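Local coordinates for protein Abbfa_003403 (Acinetobacter baumannii, PDB 4ZXH) that probably takes part in non-ribosomal peptide synthesis as one chain carrying condensation, adenylation, peptidyl-carrier and thioesterase domains, at residues Y39-A44 and R395-Q400; K228-V233 and L419-D424; Q117-T122 and V144-L149. All blocks are in the same frame, centred on the assembly; numbering follows the deposited sequence.

Interaction 1: residues Y39-A44 and R395-Q400; sequences YNMVVA and RQQEGQ. With PNS (4'-phosphopantetheine), chain B.
Tyr-39 and Gln-400 meet beside the bound 4'-phosphopantetheine, and both belong to its pocket. The Gln-400 chain is extended beyond CG and crosses the tyrosine obliquely. Its CG lies over one face of the ring, 3.9 Å from the Tyr-39 centroid, in a CH-pi contact offset toward the rim. The Gln-400 amide continues across that face, with ring and amide planes only 13° apart. Its NE2 is 3.4 Å from Tyr-39 CD1. The cofactor comes to the edge of the same ring. Tyr-39 OH is 3.1 Å from N41 of the PNS group, while Gln-400 OE1 is 3.1 Å from PNS C43, the carbon next to the thiol sulfur.

The second shell fixes the amide. Gln-400 NE2 gives its main bond to Ala-38 O and a weak one to Gln-397 OE1 (3.1 Å). The Gln-397 side chain runs alongside Met-41, with Gln-397 NE2 against Met-41 CG. Further along, Gln-396 bends at chi2 (97°) and turns its amide back to the strand. Its OE1 accepts from Val-42 N at 3.0 Å, in the carbonyl plane and on a lone pair, with an N-H...O angle of 154°. Within the loop, Arg-395 grips Glu-398 side-on, with Arg-395 NE to Glu-398 OE2 and Arg-395 NH2 to Glu-398 OE1. Glu-398 OE1 also pairs with Lys-116.

The loop is thus tied to strand 40-49 by a side-chain amide that accepts from the backbone N-H of Val-42. The chemistry implies that the Gln-400 amide is held flat on Tyr-39, so that together they line the pantetheine pocket near its thiol end.

Interaction 2: residues K228-V233 and L419-D424; sequences KGSSLV and LKYNTD
Lys-420 NZ has three partners, all outside the two segments: a salt bridge to Glu-406 OE2 and hydrogen bonds to Gln-396 O and Gln-397 O. The chain that carries it there is extended beyond CG. On the way it passes the Ser-231 hydroxyl, itself hydrogen-bonded to Glu-398, with Lys-420 CG 3.9 Å from Ser-231 OG.

Edge strand 229-235 pairs antiparallel with strand 414-422 in the four-stranded mixed sheet of the condensation domain. Ser-230 and Tyr-421 are a hydrogen-bonded pair. Ser-230 N reaches Tyr-421 O at 2.9 Å, nearly along the C=O axis. The return bond, Tyr-421 N to Ser-230 O, is 3.1 Å. Leu-232 and Leu-419 make the next such pair, with Leu-232 N to Leu-419 O at 2.8 Å and Leu-419 N to Leu-232 O at 3.0 Å.

These four side chains share one face of the sheet. Tyr-421 has CG in the crowded position between N and the carbonyl carbon (chi1 64°). This lays its ring across Ser-230, with Tyr-421 CZ 3.6 Å from Ser-230 CB. Helix 428-447 packs on Leu-232 and Tyr-421. Farther along, Asn-422 OD1 accepts from Asp-424 N at 2.9 Å, an Asx turn.

Lys-420 is buried on the other face, and its charge is met by one carboxylate and two carbonyls. That setting probably keeps the amine protonated, and the two carbonyl bonds tie loop 395-400 to this face of the sheet.

Interaction 3: residues Q117-T122 and V144-L149; sequences QPFDLT and VIHHAL
Apolar packing comes first. Phe-119 presents the edge of its ring to Val-144, with Phe-119 CE2 3.8 Å from Val-144 CG1. His-146 CB lies over one face of the phenyl ring, toward its rim. Leu-121 CD1 meets the Ala-148 methyl CB at 3.8 Å.

The ring contacts centre on His-146. Leu-121 CD2 sits over the middle of the imidazole, 3.7 Å from the His-146 centroid and 10° off the normal, in a CH-pi contact. Phe-119 CD2 comes to the edge of the same imidazole, 4.0 Å from His-146 CD2.

Polar bonds then fix the imidazole. His-146 ND1 accepts from Ala-148 N at 2.9 Å, with the donor near the ring plane. His-146 NE2 is hydrogen-bonded to Gln-30 OE1. This is consistent with a neutral ring whose proton is on NE2. In the other segment, Asp-120 OD1 accepts from both Thr-122 N and Thr-122 OG1, and the first bond makes an Asx turn.

His-146 and His-147 open the HHxxxD motif of condensation domains. The contact joins the loop after helix 104-115 to the end of strand 138-146, with helix 21-32 against Leu-121 and His-146 and strand 40-49 alongside.

Overall arrangement
All three contacts lie in the condensation domain, and interaction 1 is the hub. Its centre is about 11 Å from that of each other contact, while the centres of interactions 2 and 3 are about 20 Å apart. Loop 395-400 leads from the sheet holding strand 40-49 to the sheet of interaction 2, where Glu-398 OE2 is hydrogen-bonded to Ser-231 OG. Toward interaction 3, strands 40-49 and 138-146 are sheet neighbours, and Tyr-39 O and His-147 N form a backbone hydrogen bond of 2.8 Å. Interaction 1 touches the 4'-phosphopantetheine. The side chains of Lys-420 and Ala-148 stand about 9 and 10 Å from it.

Interaction 1: residues Y39-A44 and R395-Q400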
loop_
_atom_site.group_PDB
_atom_site.type_symbol
_atom_site.label_atom_id
_atom_site.label_comp_id
_atom_site.label_asym_id
_atom_site.label_seq_id
_atom_site.Cartn_x
_atom_site.Cartn_y
_atom_site.Cartn_z
ATOM N N TYR A 39 -21.767 -4.363 -4.591
ATOM C CA TYR A 39 -22.888 -3.568 -5.106
ATOM C C TYR A 39 -24.083 -4.426 -5.586
ATOM O O TYR A 39 -24.914 -3.972 -6.370
ATOM C CB TYR A 39 -22.397 -2.650 -6.233
ATOM C CG TYR A 39 -21.476 -1.588 -5.719
ATOM C CD1 TYR A 39 -21.982 -0.446 -5.099
ATOM C CD2 TYR A 39 -20.093 -1.736 -5.802
ATOM C CE1 TYR A 39 -21.132 0.529 -4.592
ATOM C CE2 TYR A 39 -19.236 -0.766 -5.296
ATOM C CZ TYR A 39 -19.767 0.365 -4.686
ATOM O OH TYR A 39 -18.929 1.342 -4.194
ATOM N N ASN A 40 -24.152 -5.661 -5.098
ATOM C CA ASN A 40 -25.305 -6.533 -5.290
ATOM C C ASN A 40 -26.420 -6.230 -4.301
ATOM O O ASN A 40 -26.438 -6.816 -3.220
ATOM C CB ASN A 40 -24.903 -7.998 -5.104
ATOM C CG ASN A 40 -24.017 -8.515 -6.203
ATOM O OD1 ASN A 40 -23.394 -7.756 -6.932
ATOM N ND2 ASN A 40 -23.952 -9.827 -6.323
ATOM N N MET A 41 -27.339 -5.326 -4.641
ATOM C CA MET A 41 -28.483 -5.084 -3.771
ATOM C C MET A 41 -29.368 -6.345 -3.678
ATOM O O MET A 41 -29.627 -7.042 -4.682
ATOM C CB MET A 41 -29.314 -3.915 -4.264
ATOM C CG MET A 41 -28.532 -2.769 -4.857
ATOM S SD MET A 41 -29.554 -1.358 -5.228
ATOM C CE MET A 41 -30.103 -0.963 -3.580
ATOM N N VAL A 42 -29.824 -6.635 -2.468
ATOM C CA VAL A 42 -30.589 -7.840 -2.216
ATOM C C VAL A 42 -31.742 -7.561 -1.287
ATOM O O VAL A 42 -31.536 -7.108 -0.158
ATOM C CB VAL A 42 -29.734 -8.965 -1.557
ATOM C CG1 VAL A 42 -30.619 -10.184 -1.248
ATOM C CG2 VAL A 42 -28.564 -9.345 -2.427
ATOM N N VAL A 43 -32.950 -7.836 -1.761
ATOM C CA VAL A 43 -34.113 -7.888 -0.895
ATOM C C VAL A 43 -34.629 -9.337 -0.926
ATOM O O VAL A 43 -34.738 -9.931 -2.010
ATOM C CB VAL A 43 -35.206 -6.876 -1.343
ATOM C CG1 VAL A 43 -35.537 -7.033 -2.808
ATOM C CG2 VAL A 43 -36.453 -7.048 -0.532
ATOM N N ALA A 44 -34.919 -9.909 0.248
ATOM C CA ALA A 44 -35.320 -11.323 0.338
ATOM C C ALA A 44 -36.545 -11.561 1.226
ATOM O O ALA A 44 -36.802 -10.821 2.190
ATOM C CB ALA A 44 -34.160 -12.165 0.849
ATOM N N ARG A 395 -27.168 -10.682 4.854
ATOM C CA ARG A 395 -26.021 -9.803 4.678
ATOM C C ARG A 395 -25.921 -9.384 3.197
ATOM O O ARG A 395 -26.004 -10.221 2.303
ATOM C CB ARG A 395 -24.737 -10.488 5.128
ATOM C CG ARG A 395 -24.578 -10.629 6.642
ATOM C CD ARG A 395 -23.401 -11.570 6.995
ATOM N NE ARG A 395 -22.130 -11.160 6.391
ATOM C CZ ARG A 395 -20.996 -11.855 6.457
ATOM N NH1 ARG A 395 -20.946 -13.015 7.097
ATOM N NH2 ARG A 395 -19.904 -11.383 5.878
ATOM N N GLN A 396 -25.785 -8.091 2.929
ATOM C CA GLN A 396 -25.705 -7.642 1.541
ATOM C C GLN A 396 -24.984 -6.293 1.399
ATOM O O GLN A 396 -24.812 -5.552 2.374
ATOM C CB GLN A 396 -27.112 -7.575 0.926
ATOM C CG GLN A 396 -28.088 -6.688 1.649
ATOM C CD GLN A 396 -28.169 -5.331 0.996
ATOM O OE1 GLN A 396 -28.471 -5.220 -0.202
ATOM N NE2 GLN A 396 -27.848 -4.286 1.761
ATOM N N GLN A 397 -24.572 -5.992 0.171
ATOM C CA GLN A 397 -23.663 -4.877 -0.135
ATOM C C GLN A 397 -22.534 -4.720 0.896
ATOM O O GLN A 397 -22.452 -3.717 1.614
ATOM C CB GLN A 397 -24.406 -3.536 -0.239
ATOM C CG GLN A 397 -25.813 -3.576 -0.833
ATOM C CD GLN A 397 -26.280 -2.280 -1.489
ATOM O OE1 GLN A 397 -25.616 -1.258 -1.447
ATOM N NE2 GLN A 397 -27.506 -2.304 -1.966
ATOM N N GLU A 398 -21.652 -5.701 0.971
ATOM C CA GLU A 398 -20.543 -5.587 1.904
ATOM C C GLU A 398 -19.232 -5.295 1.185
ATOM O O GLU A 398 -18.952 -5.864 0.126
ATOM C CB GLU A 398 -20.429 -6.855 2.749
ATOM C CG GLU A 398 -21.623 -7.041 3.640
ATOM C CD GLU A 398 -21.623 -8.360 4.380
ATOM O OE1 GLU A 398 -21.149 -9.363 3.803
ATOM O OE2 GLU A 398 -22.144 -8.401 5.523
ATOM N N GLY A 399 -18.449 -4.384 1.755
ATOM C CA GLY A 399 -17.111 -4.099 1.271
ATOM C C GLY A 399 -16.998 -2.959 0.275
ATOM O O GLY A 399 -16.079 -2.931 -0.551
ATOM N N GLN A 400 -17.925 -2.017 0.337
ATOM C CA GLN A 400 -17.841 -0.863 -0.538
ATOM C C GLN A 400 -16.740 0.054 -0.073
ATOM O O GLN A 400 -15.956 0.550 -0.884
ATOM C CB GLN A 400 -19.165 -0.108 -0.572
ATOM C CG GLN A 400 -20.237 -0.838 -1.334
ATOM C CD GLN A 400 -21.571 -0.172 -1.178
ATOM O OE1 GLN A 400 -21.677 0.858 -0.504
ATOM N NE2 GLN A 400 -22.607 -0.744 -1.814
HETATM O O23 PNS B . -10.243 6.808 -10.141
HETATM P P24 PNS B . -11.244 7.276 -11.164
HETATM O O25 PNS B . -11.011 8.600 -11.840
HETATM O O27 PNS B . -12.646 7.365 -10.370
HETATM C C28 PNS B . -13.151 6.235 -9.666
HETATM C C29 PNS B . -14.504 6.590 -9.077
HETATM C C30 PNS B . -15.374 7.014 -10.262
HETATM C C31 PNS B . -14.338 7.742 -8.084
HETATM C C32 PNS B . -15.071 5.373 -8.330
HETATM O O33 PNS B . -14.009 4.831 -7.529
HETATM C C34 PNS B . -16.274 5.765 -7.493
HETATM O O35 PNS B . -17.301 6.221 -7.994
HETATM N N36 PNS B . -16.208 5.593 -6.180
HETATM C C37 PNS B . -17.307 5.940 -5.294
HETATM C C38 PNS B . -17.731 4.667 -4.563
HETATM C C39 PNS B . -19.203 4.709 -4.292
HETATM O O40 PNS B . -19.975 5.195 -5.106
HETATM N N41 PNS B . -19.551 4.187 -3.124
HETATM C C42 PNS B . -20.875 4.066 -2.563
HETATM C C43 PNS B . -20.565 3.719 -1.121
HETATM S S44 PNS B . -20.657 5.240 -0.167
#

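Interaction 2: residues K228-V233 and L419-D424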
loop_
_atom_site.group_PDB
_atom_site.type_symbol
_atom_site.label_atom_id
_atom_site.label_comp_id
_atom_site.label_asym_id
_atom_site.label_seq_id
_atom_site.Cartn_x
_atom_site.Cartn_y
_atom_site.Cartn_z
ATOM N N LYS A 228 -14.088 -7.375 0.264
ATOM C CA LYS A 228 -14.635 -8.322 1.234
ATOM C C LYS A 228 -15.110 -7.544 2.458
ATOM O O LYS A 228 -14.359 -6.758 3.032
ATOM C CB LYS A 228 -13.593 -9.369 1.664
ATOM C CG LYS A 228 -13.000 -10.232 0.562
ATOM C CD LYS A 228 -12.303 -11.440 1.190
ATOM C CE LYS A 228 -11.535 -12.280 0.178
ATOM N NZ LYS A 228 -10.303 -11.581 -0.295
ATOM N N GLY A 229 -16.346 -7.751 2.877
ATOM C CA GLY A 229 -16.807 -7.084 4.078
ATOM C C GLY A 229 -17.661 -7.963 4.964
ATOM O O GLY A 229 -17.916 -9.130 4.646
ATOM N N SER A 230 -18.110 -7.393 6.075
ATOM C CA SER A 230 -19.050 -8.063 6.951
ATOM C C SER A 230 -19.946 -7.010 7.580
ATOM O O SER A 230 -19.738 -5.819 7.362
ATOM C CB SER A 230 -18.319 -8.878 8.017
ATOM O OG SER A 230 -19.250 -9.465 8.907
ATOM N N SER A 231 -20.935 -7.439 8.358
ATOM C CA SER A 231 -21.970 -6.529 8.871
ATOM C C SER A 231 -22.257 -6.818 10.319
ATOM O O SER A 231 -22.347 -7.977 10.697
ATOM C CB SER A 231 -23.281 -6.659 8.085
ATOM O OG SER A 231 -23.097 -6.482 6.691
ATOM N N LEU A 232 -22.417 -5.775 11.124
ATOM C CA LEU A 232 -22.779 -5.944 12.532
ATOM C C LEU A 232 -24.052 -5.153 12.881
ATOM O O LEU A 232 -24.024 -3.929 12.946
ATOM C CB LEU A 232 -21.617 -5.515 13.426
ATOM C CG LEU A 232 -21.902 -5.430 14.927
ATOM C CD1 LEU A 232 -22.477 -6.713 15.445
ATOM C CD2 LEU A 232 -20.626 -5.089 15.677
ATOM N N VAL A 233 -25.168 -5.844 13.093
ATOM C CA VAL A 233 -26.412 -5.148 13.428
ATOM C C VAL A 233 -26.478 -4.799 14.921
ATOM O O VAL A 233 -26.242 -5.647 15.787
ATOM C CB VAL A 233 -27.640 -5.988 13.020
ATOM C CG1 VAL A 233 -28.937 -5.237 13.337
ATOM C CG2 VAL A 233 -27.564 -6.311 11.526
ATOM N N LEU A 419 -23.352 -1.590 11.199
ATOM C CA LEU A 419 -21.976 -1.203 10.921
ATOM C C LEU A 419 -21.366 -2.194 9.936
ATOM O O LEU A 419 -21.183 -3.371 10.246
ATOM C CB LEU A 419 -21.124 -1.134 12.196
ATOM C CG LEU A 419 -19.695 -0.601 11.936
ATOM C CD1 LEU A 419 -19.671 0.881 11.620
ATOM C CD2 LEU A 419 -18.775 -0.886 13.093
ATOM N N LYS A 420 -21.072 -1.716 8.738
ATOM C CA LYS A 420 -20.387 -2.530 7.742
ATOM C C LYS A 420 -18.919 -2.215 7.785
ATOM O O LYS A 420 -18.540 -1.042 7.858
ATOM C CB LYS A 420 -20.948 -2.268 6.356
ATOM C CG LYS A 420 -22.396 -2.717 6.255
ATOM C CD LYS A 420 -22.780 -2.760 4.841
ATOM C CE LYS A 420 -24.186 -3.170 4.664
ATOM N NZ LYS A 420 -24.519 -2.915 3.237
ATOM N N TYR A 421 -18.094 -3.257 7.751
ATOM C CA TYR A 421 -16.649 -3.102 7.894
ATOM C C TYR A 421 -15.892 -4.070 7.003
ATOM O O TYR A 421 -16.307 -5.215 6.798
ATOM C CB TYR A 421 -16.228 -3.300 9.350
ATOM C CG TYR A 421 -16.480 -4.687 9.898
ATOM C CD1 TYR A 421 -17.744 -5.071 10.346
ATOM C CD2 TYR A 421 -15.453 -5.614 9.987
ATOM C CE1 TYR A 421 -17.976 -6.359 10.854
ATOM C CE2 TYR A 421 -15.673 -6.896 10.501
ATOM C CZ TYR A 421 -16.928 -7.265 10.932
ATOM O OH TYR A 421 -17.127 -8.542 11.435
ATOM N N ASN A 422 -14.772 -3.594 6.479
ATOM C CA ASN A 422 -13.901 -4.368 5.604
ATOM C C ASN A 422 -13.096 -5.393 6.415
ATOM O O ASN A 422 -12.278 -5.005 7.253
ATOM C CB ASN A 422 -12.993 -3.385 4.861
ATOM C CG ASN A 422 -12.098 -4.041 3.838
ATOM O OD1 ASN A 422 -11.579 -5.146 4.037
ATOM N ND2 ASN A 422 -11.883 -3.339 2.733
ATOM N N THR A 423 -13.310 -6.685 6.166
ATOM C CA THR A 423 -12.680 -7.742 6.971
ATOM C C THR A 423 -11.193 -8.011 6.665
ATOM O O THR A 423 -10.587 -8.917 7.242
ATOM C CB THR A 423 -13.422 -9.084 6.824
ATOM O OG1 THR A 423 -13.451 -9.476 5.445
ATOM C CG2 THR A 423 -14.810 -8.966 7.330
ATOM N N ASP A 424 -10.607 -7.243 5.758
ATOM C CA ASP A 424 -9.162 -7.329 5.546
ATOM C C ASP A 424 -8.446 -6.275 6.392
ATOM O O ASP A 424 -7.229 -6.301 6.542
ATOM C CB ASP A 424 -8.801 -7.160 4.065
ATOM C CG ASP A 424 -9.099 -8.409 3.235
ATOM O OD1 ASP A 424 -9.398 -9.478 3.810
ATOM O OD2 ASP A 424 -9.014 -8.323 1.991
#

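Interaction 3: residues Q117-T122 and V144-L149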
loop_
_atom_site.group_PDB
_atom_site.type_symbol
_atom_site.label_atom_id
_atom_site.label_comp_id
_atom_site.label_asym_id
_atom_site.label_seq_id
_atom_site.Cartn_x
_atom_site.Cartn_y
_atom_site.Cartn_z
ATOM N N GLN A 117 -22.706 -13.845 -5.938
ATOM C CA GLN A 117 -22.094 -14.216 -7.208
ATOM C C GLN A 117 -22.103 -12.944 -8.032
ATOM O O GLN A 117 -23.062 -12.171 -7.989
ATOM C CB GLN A 117 -22.835 -15.371 -7.881
ATOM C CG GLN A 117 -22.587 -16.716 -7.197
ATOM C CD GLN A 117 -23.760 -17.721 -7.296
ATOM O OE1 GLN A 117 -24.857 -17.417 -7.780
ATOM N NE2 GLN A 117 -23.516 -18.928 -6.802
ATOM N N PRO A 118 -20.998 -12.674 -8.711
ATOM C CA PRO A 118 -20.794 -11.352 -9.302
ATOM C C PRO A 118 -21.523 -11.220 -10.618
ATOM O O PRO A 118 -21.797 -12.244 -11.221
ATOM C CB PRO A 118 -19.267 -11.294 -9.512
ATOM C CG PRO A 118 -18.878 -12.698 -9.727
ATOM C CD PRO A 118 -19.816 -13.533 -8.851
ATOM N N PHE A 119 -21.812 -9.995 -11.048
ATOM C CA PHE A 119 -22.408 -9.760 -12.357
ATOM C C PHE A 119 -21.350 -9.340 -13.376
ATOM O O PHE A 119 -20.368 -8.707 -13.027
ATOM C CB PHE A 119 -23.476 -8.660 -12.284
ATOM C CG PHE A 119 -24.726 -9.049 -11.537
ATOM C CD1 PHE A 119 -25.846 -9.515 -12.223
ATOM C CD2 PHE A 119 -24.803 -8.902 -10.159
ATOM C CE1 PHE A 119 -26.995 -9.856 -11.549
ATOM C CE2 PHE A 119 -25.950 -9.239 -9.476
ATOM C CZ PHE A 119 -27.050 -9.720 -10.169
ATOM N N ASP A 120 -21.568 -9.695 -14.636
ATOM C CA ASP A 120 -20.875 -9.091 -15.763
ATOM C C ASP A 120 -21.812 -8.046 -16.354
ATOM O O ASP A 120 -22.818 -8.382 -16.989
ATOM C CB ASP A 120 -20.512 -10.152 -16.798
ATOM C CG ASP A 120 -19.690 -9.599 -17.965
ATOM O OD1 ASP A 120 -19.651 -8.360 -18.189
ATOM O OD2 ASP A 120 -19.064 -10.433 -18.657
ATOM N N LEU A 121 -21.499 -6.776 -16.145
ATOM C CA LEU A 121 -22.459 -5.742 -16.484
ATOM C C LEU A 121 -22.646 -5.605 -17.992
ATOM O O LEU A 121 -23.562 -4.933 -18.446
ATOM C CB LEU A 121 -22.035 -4.405 -15.876
ATOM C CG LEU A 121 -21.962 -4.380 -14.347
ATOM C CD1 LEU A 121 -21.603 -2.997 -13.853
ATOM C CD2 LEU A 121 -23.262 -4.855 -13.736
ATOM N N THR A 122 -21.794 -6.253 -18.773
ATOM C CA THR A 122 -21.897 -6.152 -20.229
ATOM C C THR A 122 -22.850 -7.190 -20.840
ATOM O O THR A 122 -23.194 -7.121 -22.028
ATOM C CB THR A 122 -20.531 -6.304 -20.879
ATOM O OG1 THR A 122 -20.187 -7.688 -20.938
ATOM C CG2 THR A 122 -19.491 -5.583 -20.052
ATOM N N VAL A 144 -31.812 -10.139 -6.466
ATOM C CA VAL A 144 -30.502 -9.487 -6.523
ATOM C C VAL A 144 -30.430 -8.521 -7.699
ATOM O O VAL A 144 -30.596 -8.935 -8.851
ATOM C CB VAL A 144 -29.368 -10.489 -6.696
ATOM C CG1 VAL A 144 -28.061 -9.834 -6.367
ATOM C CG2 VAL A 144 -29.573 -11.678 -5.815
ATOM N N ILE A 145 -30.181 -7.246 -7.425
ATOM C CA ILE A 145 -30.056 -6.270 -8.501
ATOM C C ILE A 145 -28.756 -5.507 -8.342
ATOM O O ILE A 145 -28.479 -4.959 -7.272
ATOM C CB ILE A 145 -31.219 -5.239 -8.523
ATOM C CG1 ILE A 145 -32.559 -5.907 -8.709
ATOM C CG2 ILE A 145 -31.047 -4.311 -9.665
ATOM C CD1 ILE A 145 -33.334 -6.122 -7.437
ATOM N N HIS A 146 -27.963 -5.439 -9.398
ATOM C CA HIS A 146 -26.721 -4.691 -9.311
ATOM C C HIS A 146 -26.993 -3.190 -9.249
ATOM O O HIS A 146 -27.833 -2.659 -9.994
ATOM C CB HIS A 146 -25.819 -5.020 -10.483
ATOM C CG HIS A 146 -24.410 -4.566 -10.287
ATOM N ND1 HIS A 146 -24.029 -3.253 -10.442
ATOM C CD2 HIS A 146 -23.295 -5.246 -9.932
ATOM C CE1 HIS A 146 -22.732 -3.147 -10.209
ATOM N NE2 HIS A 146 -22.264 -4.341 -9.890
ATOM N N HIS A 147 -26.284 -2.514 -8.352
ATOM C CA HIS A 147 -26.518 -1.092 -8.065
ATOM C C HIS A 147 -26.188 -0.185 -9.282
ATOM O O HIS A 147 -26.701 0.934 -9.392
ATOM C CB HIS A 147 -25.696 -0.695 -6.837
ATOM C CG HIS A 147 -26.180 0.541 -6.133
ATOM N ND1 HIS A 147 -26.688 1.629 -6.795
ATOM C CD2 HIS A 147 -26.177 0.855 -4.812
ATOM C CE1 HIS A 147 -27.002 2.571 -5.909
ATOM N NE2 HIS A 147 -26.701 2.126 -4.708
ATOM N N ALA A 148 -25.358 -0.667 -10.207
ATOM C CA ALA A 148 -25.153 0.061 -11.464
ATOM C C ALA A 148 -26.453 0.202 -12.254
ATOM O O ALA A 148 -26.593 1.135 -13.058
ATOM C CB ALA A 148 -24.088 -0.617 -12.334
ATOM N N LEU A 149 -27.411 -0.699 -12.021
ATOM C CA LEU A 149 -28.659 -0.670 -12.777
ATOM C C LEU A 149 -29.681 0.236 -12.106
ATOM O O LEU A 149 -30.321 1.050 -12.772
ATOM C CB LEU A 149 -29.234 -2.074 -12.944
ATOM C CG LEU A 149 -30.434 -2.157 -13.902
ATOM C CD1 LEU A 149 -30.035 -1.898 -15.382
ATOM C CD2 LEU A 149 -31.211 -3.477 -13.760
#